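Local coordinates for hypothetical protein Atu2684 (Agrobacterium tumefaciens, PDB 2AXO), which is of unknown function but belongs to the DUF1223 family of the thioredoxin clan, which leaves a redox-related role possible, at residues D159-D164 with A223-K228; V152-A157 with S254-N259. All blocks are in the same frame, centred on the assembly; numbering follows the deposited sequence.

Contact 1: residues D159-D164 with A223-K228; sequences DEVEID and ASVVAK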
loop_
_atom_site.group_PDB
_atom_site.type_symbol
_atom_site.label_atom_id
_atom_site.label_comp_id
_atom_site.label_asym_id
_atom_site.label_seq_id
_atom_site.Cartn_x
_atom_site.Cartn_y
_atom_site.Cartn_z
ATOM N N ASP A 159 8.200 16.818 -34.118
ATOM C CA ASP A 159 7.711 15.462 -33.899
ATOM C C ASP A 159 8.516 14.785 -32.791
ATOM O O ASP A 159 8.541 13.558 -32.680
ATOM C CB ASP A 159 7.820 14.654 -35.194
ATOM C CG ASP A 159 9.223 14.668 -35.772
ATOM O OD1 ASP A 159 9.420 14.122 -36.879
ATOM O OD2 ASP A 159 10.130 15.223 -35.117
ATOM N N GLU A 160 9.175 15.600 -31.974
ATOM C CA GLU A 160 9.981 15.093 -30.871
ATOM C C GLU A 160 9.816 15.987 -29.651
ATOM O O GLU A 160 9.281 17.088 -29.750
ATOM C CB GLU A 160 11.452 15.059 -31.275
ATOM C CG GLU A 160 11.722 14.343 -32.586
ATOM C CD GLU A 160 13.161 14.492 -33.031
ATOM O OE1 GLU A 160 14.056 13.949 -32.345
ATOM O OE2 GLU A 160 13.396 15.160 -34.063
ATOM N N VAL A 161 10.264 15.503 -28.499
ATOM C CA VAL A 161 10.194 16.281 -27.269
ATOM C C VAL A 161 11.616 16.600 -26.830
ATOM O O VAL A 161 12.475 15.718 -26.766
ATOM C CB VAL A 161 9.480 15.514 -26.131
ATOM C CG1 VAL A 161 9.650 16.266 -24.812
ATOM C CG2 VAL A 161 8.004 15.366 -26.455
ATOM N N GLU A 162 11.857 17.872 -26.538
ATOM C CA GLU A 162 13.170 18.318 -26.109
ATOM C C GLU A 162 13.136 18.837 -24.679
ATOM O O GLU A 162 12.349 19.724 -24.342
ATOM C CB GLU A 162 13.677 19.417 -27.048
ATOM C CG GLU A 162 15.089 19.895 -26.761
ATOM C CD GLU A 162 15.621 20.801 -27.857
ATOM O OE1 GLU A 162 15.638 20.363 -29.028
ATOM O OE2 GLU A 162 16.017 21.945 -27.547
ATOM N N ILE A 163 13.997 18.262 -23.847
ATOM C CA ILE A 163 14.112 18.649 -22.450
ATOM C C ILE A 163 15.493 19.237 -22.237
ATOM O O ILE A 163 16.499 18.575 -22.489
ATOM C CB ILE A 163 13.964 17.444 -21.518
ATOM C CG1 ILE A 163 12.584 16.812 -21.704
ATOM C CG2 ILE A 163 14.189 17.875 -20.068
ATOM C CD1 ILE A 163 12.380 15.554 -20.875
ATOM N N ASP A 164 15.529 20.482 -21.781
ATOM C CA ASP A 164 16.779 21.189 -21.522
ATOM C C ASP A 164 17.008 21.346 -20.024
ATOM O O ASP A 164 16.165 21.895 -19.312
ATOM C CB ASP A 164 16.741 22.571 -22.180
ATOM C CG ASP A 164 17.499 22.612 -23.486
ATOM O OD1 ASP A 164 17.359 21.668 -24.295
ATOM O OD2 ASP A 164 18.234 23.599 -23.711
ATOM N N ALA A 223 8.813 10.385 -31.307
ATOM C CA ALA A 223 7.409 10.657 -31.598
ATOM C C ALA A 223 6.473 9.912 -30.650
ATOM O O ALA A 223 5.389 10.401 -30.331
ATOM C CB ALA A 223 7.100 10.281 -33.036
ATOM N N SER A 224 6.889 8.730 -30.204
ATOM C CA SER A 224 6.075 7.938 -29.286
ATOM C C SER A 224 5.813 8.725 -28.004
ATOM O O SER A 224 4.763 8.584 -27.374
ATOM C CB SER A 224 6.784 6.624 -28.949
ATOM O OG SER A 224 8.080 6.870 -28.435
ATOM N N VAL A 225 6.775 9.556 -27.617
ATOM C CA VAL A 225 6.628 10.366 -26.417
ATOM C C VAL A 225 5.722 11.553 -26.716
ATOM O O VAL A 225 4.867 11.910 -25.909
ATOM C CB VAL A 225 7.996 10.866 -25.912
ATOM C CG1 VAL A 225 7.808 11.814 -24.733
ATOM C CG2 VAL A 225 8.848 9.677 -25.488
ATOM N N VAL A 226 5.908 12.158 -27.882
ATOM C CA VAL A 226 5.083 13.286 -28.281
ATOM C C VAL A 226 3.615 12.890 -28.179
ATOM O O VAL A 226 2.799 13.631 -27.631
ATOM C CB VAL A 226 5.385 13.712 -29.736
ATOM C CG1 VAL A 226 4.417 14.798 -30.174
ATOM C CG2 VAL A 226 6.821 14.202 -29.848
ATOM N N ALA A 227 3.286 11.712 -28.701
ATOM C CA ALA A 227 1.916 11.219 -28.667
ATOM C C ALA A 227 1.393 11.118 -27.236
ATOM O O ALA A 227 0.240 11.447 -26.969
ATOM C CB ALA A 227 1.833 9.854 -29.354
ATOM N N LYS A 228 2.238 10.665 -26.316
ATOM C CA LYS A 228 1.815 10.539 -24.926
ATOM C C LYS A 228 1.586 11.897 -24.275
ATOM O O LYS A 228 0.591 12.093 -23.583
ATOM C CB LYS A 228 2.839 9.734 -24.118
ATOM C CG LYS A 228 3.027 8.318 -24.632
ATOM C CD LYS A 228 3.514 7.375 -23.555
ATOM C CE LYS A 228 4.876 7.750 -23.022
ATOM N NZ LYS A 228 5.222 6.854 -21.881
#
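Val226 and Val225 of helix 223-229 meet Val161, the first residue of strand 161-165, in a helix-on-strand contact at one end of a small antiparallel sheet. The helix follows directly on strand 217-221, which pairs with strand 161-165 in that sheet, so the chain leaves the sheet and folds back over the entry to the neighbouring strand.

The tight part is apolar and centres on Val226. With CG1 anti to the backbone N (chi1 174°), CG2 lies beside the backbone N and is the branch that touches the 159-164 segment. Val226 CG2 is 3.4 Å from Glu160 CA. The side chains of Val161 and Val226 slide past each other in opposite directions, with 3.8 Å between Val161 CG2 and Val226 CG2. Val161 CG2 also reaches Val225 CG1 at 4.0 Å, where the two side chains cross at about a right angle. Val161 and Val225 are both buried; Val161 also packs on Leu221 and Phe156, and Val225 on Tyr178. Lys228, farther along the helix, forms a salt bridge with Asp205 and a cation-pi contact with Tyr178.

Toward solvent the contact loosens around Asp159 and Ala223, both exposed. What is missing there is side-chain packing, since the distances themselves are short: the carboxylate of Asp159 stays well apart from the helix, and it is the backbone carbonyl that faces the helix start. Ala223 N is close to Asp159 O, but the angle is too poor for a hydrogen bond. Instead, Asp159 O lies 3.3 Å from Ala223 CA, a CA-H...O contact with an angle of 124° at the hydrogen.

Contact 2: residues V152-A157 with S254-N259; sequences VSSKFA and SILLGN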
loop_
_atom_site.group_PDB
_atom_site.type_symbol
_atom_site.label_atom_id
_atom_site.label_comp_id
_atom_site.label_asym_id
_atom_site.label_seq_id
_atom_site.Cartn_x
_atom_site.Cartn_y
_atom_site.Cartn_z
ATOM N N VAL A 152 14.994 23.856 -15.749
ATOM C CA VAL A 152 14.520 22.755 -16.578
ATOM C C VAL A 152 13.504 23.346 -17.542
ATOM O O VAL A 152 12.593 24.069 -17.130
ATOM C CB VAL A 152 13.833 21.644 -15.740
ATOM C CG1 VAL A 152 13.348 20.532 -16.665
ATOM C CG2 VAL A 152 14.805 21.076 -14.717
ATOM N N SER A 153 13.681 23.055 -18.825
ATOM C CA SER A 153 12.792 23.551 -19.874
ATOM C C SER A 153 12.352 22.379 -20.737
ATOM O O SER A 153 13.095 21.419 -20.912
ATOM C CB SER A 153 13.517 24.563 -20.770
ATOM O OG SER A 153 13.981 25.685 -20.036
ATOM N N SER A 154 11.147 22.466 -21.286
ATOM C CA SER A 154 10.635 21.401 -22.137
ATOM C C SER A 154 9.782 21.992 -23.247
ATOM O O SER A 154 9.092 22.994 -23.054
ATOM C CB SER A 154 9.809 20.416 -21.307
ATOM O OG SER A 154 8.782 21.090 -20.593
ATOM N N LYS A 155 9.833 21.367 -24.416
ATOM C CA LYS A 155 9.066 21.841 -25.553
ATOM C C LYS A 155 9.015 20.768 -26.622
ATOM O O LYS A 155 9.785 19.810 -26.589
ATOM C CB LYS A 155 9.724 23.088 -26.143
ATOM C CG LYS A 155 11.161 22.834 -26.586
ATOM C CD LYS A 155 11.761 24.010 -27.351
ATOM C CE LYS A 155 11.113 24.172 -28.717
ATOM N NZ LYS A 155 11.798 25.214 -29.529
ATOM N N PHE A 156 8.100 20.949 -27.566
ATOM C CA PHE A 156 7.936 20.038 -28.689
ATOM C C PHE A 156 8.837 20.528 -29.811
ATOM O O PHE A 156 8.788 21.705 -30.181
ATOM C CB PHE A 156 6.493 20.053 -29.190
ATOM C CG PHE A 156 5.518 19.393 -28.266
ATOM C CD1 PHE A 156 5.511 18.011 -28.117
ATOM C CD2 PHE A 156 4.585 20.151 -27.564
ATOM C CE1 PHE A 156 4.583 17.391 -27.286
ATOM C CE2 PHE A 156 3.654 19.543 -26.730
ATOM C CZ PHE A 156 3.650 18.162 -26.590
ATOM N N ALA A 157 9.660 19.627 -30.339
ATOM C CA ALA A 157 10.570 19.946 -31.433
ATOM C C ALA A 157 9.988 19.383 -32.726
ATOM O O ALA A 157 10.661 18.662 -33.467
ATOM C CB ALA A 157 11.937 19.337 -31.166
ATOM N N SER A 254 9.642 21.020 -14.553
ATOM C CA SER A 254 8.975 21.718 -15.630
ATOM C C SER A 254 7.765 20.933 -16.095
ATOM O O SER A 254 7.709 19.711 -15.952
ATOM C CB SER A 254 9.943 21.899 -16.801
ATOM O OG SER A 254 9.283 22.394 -17.955
ATOM N N ILE A 255 6.788 21.647 -16.640
ATOM C CA ILE A 255 5.608 20.998 -17.175
ATOM C C ILE A 255 5.470 21.378 -18.634
ATOM O O ILE A 255 5.714 22.516 -19.021
ATOM C CB ILE A 255 4.315 21.402 -16.442
ATOM C CG1 ILE A 255 4.231 20.669 -15.100
ATOM C CG2 ILE A 255 3.092 21.051 -17.309
ATOM C CD1 ILE A 255 2.945 20.911 -14.333
ATOM N N LEU A 256 5.108 20.395 -19.441
ATOM C CA LEU A 256 4.899 20.600 -20.860
ATOM C C LEU A 256 3.479 20.130 -21.118
ATOM O O LEU A 256 3.162 18.963 -20.885
ATOM C CB LEU A 256 5.883 19.757 -21.680
ATOM C CG LEU A 256 5.681 19.797 -23.198
ATOM C CD1 LEU A 256 5.741 21.242 -23.680
ATOM C CD2 LEU A 256 6.754 18.964 -23.894
ATOM N N LEU A 257 2.613 21.031 -21.567
ATOM C CA LEU A 257 1.237 20.634 -21.847
ATOM C C LEU A 257 1.106 20.249 -23.308
ATOM O O LEU A 257 1.779 20.816 -24.169
ATOM C CB LEU A 257 0.258 21.768 -21.529
ATOM C CG LEU A 257 0.110 22.167 -20.061
ATOM C CD1 LEU A 257 -0.938 23.265 -19.942
ATOM C CD2 LEU A 257 -0.284 20.954 -19.232
ATOM N N GLY A 258 0.242 19.277 -23.580
ATOM C CA GLY A 258 0.035 18.830 -24.943
ATOM C C GLY A 258 -0.474 19.958 -25.821
ATOM O O GLY A 258 -0.116 20.055 -26.991
ATOM N N ASN A 259 -1.316 20.813 -25.251
ATOM C CA ASN A 259 -1.853 21.942 -25.991
ATOM C C ASN A 259 -0.847 23.083 -26.016
ATOM O O ASN A 259 -0.581 23.705 -24.991
ATOM C CB ASN A 259 -3.156 22.423 -25.357
ATOM C CG ASN A 259 -3.609 23.747 -25.917
ATOM O OD1 ASN A 259 -3.433 24.017 -27.100
ATOM N ND2 ASN A 259 -4.206 24.580 -25.072
#
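Strands 152-156 and 254-257 run nearly parallel, their axes 11° apart in direction and 6.4 Å apart at closest approach, with Val152 beside Ser254 and Ser154 beside Leu256 and with side chains rather than backbone hydrogen bonds joining them. At the first pair, Val152 CG1 packs on Ser254 CB at 3.7 Å. Next to it the two serine hydroxyls meet, Ser154 OG and Ser254 OG sharing a hydrogen bond of 3.0 Å that either could donate. Ser154 OG stands between its own backbone N and carbonyl carbon (chi1 54°), and it also lies 3.4 Å from Leu256 CB.

Farther on the chemistry turns apolar. Leu256 CG is anti to the backbone N, and CD2 sits over one face of the Phe156 ring, 4.2 Å from its centroid and only 8° off the normal, a CH-pi contact. Leu256 CD1 leans on Lys155 CA at 3.9 Å. At the ring edge, near its plane, Phe156 CE2 approaches Leu257 O at 3.4 Å. Lys230 adds a hydrogen bond to Gly258 O and a cation-pi contact with Phe156.

Each strand is hydrogen-bonded to its own antiparallel sheet, 152-156 to 161-165 and 247-257 to 232-241, so the contact is a parallel edge-to-edge meeting of two antiparallel sheets joined through side chains.

Contact 2 is the more surface-like in its residues, although its centre is nearer that of the chain (about 14 Å against 18 Å), and joins two sheets; contact 1, partly buried, sets a helix against the end of one. Their strands, 152-156 and 161-165, are consecutive and neighbours in the same antiparallel sheet: Glu162 N and Lys155 O are 2.8 Å apart, Asp164 N and Ser153 O 2.7 Å, both probable hydrogen bonds. Phe156 bridges the two, its CE1 packing 3.9 Å from Val226 CG1. Contact 1 relies on valine methyls and a carbonyl; contact 2 adds a hydroxyl pair and an aromatic face. Along the chain, contact 1 is nested within the loop contact 2 closes.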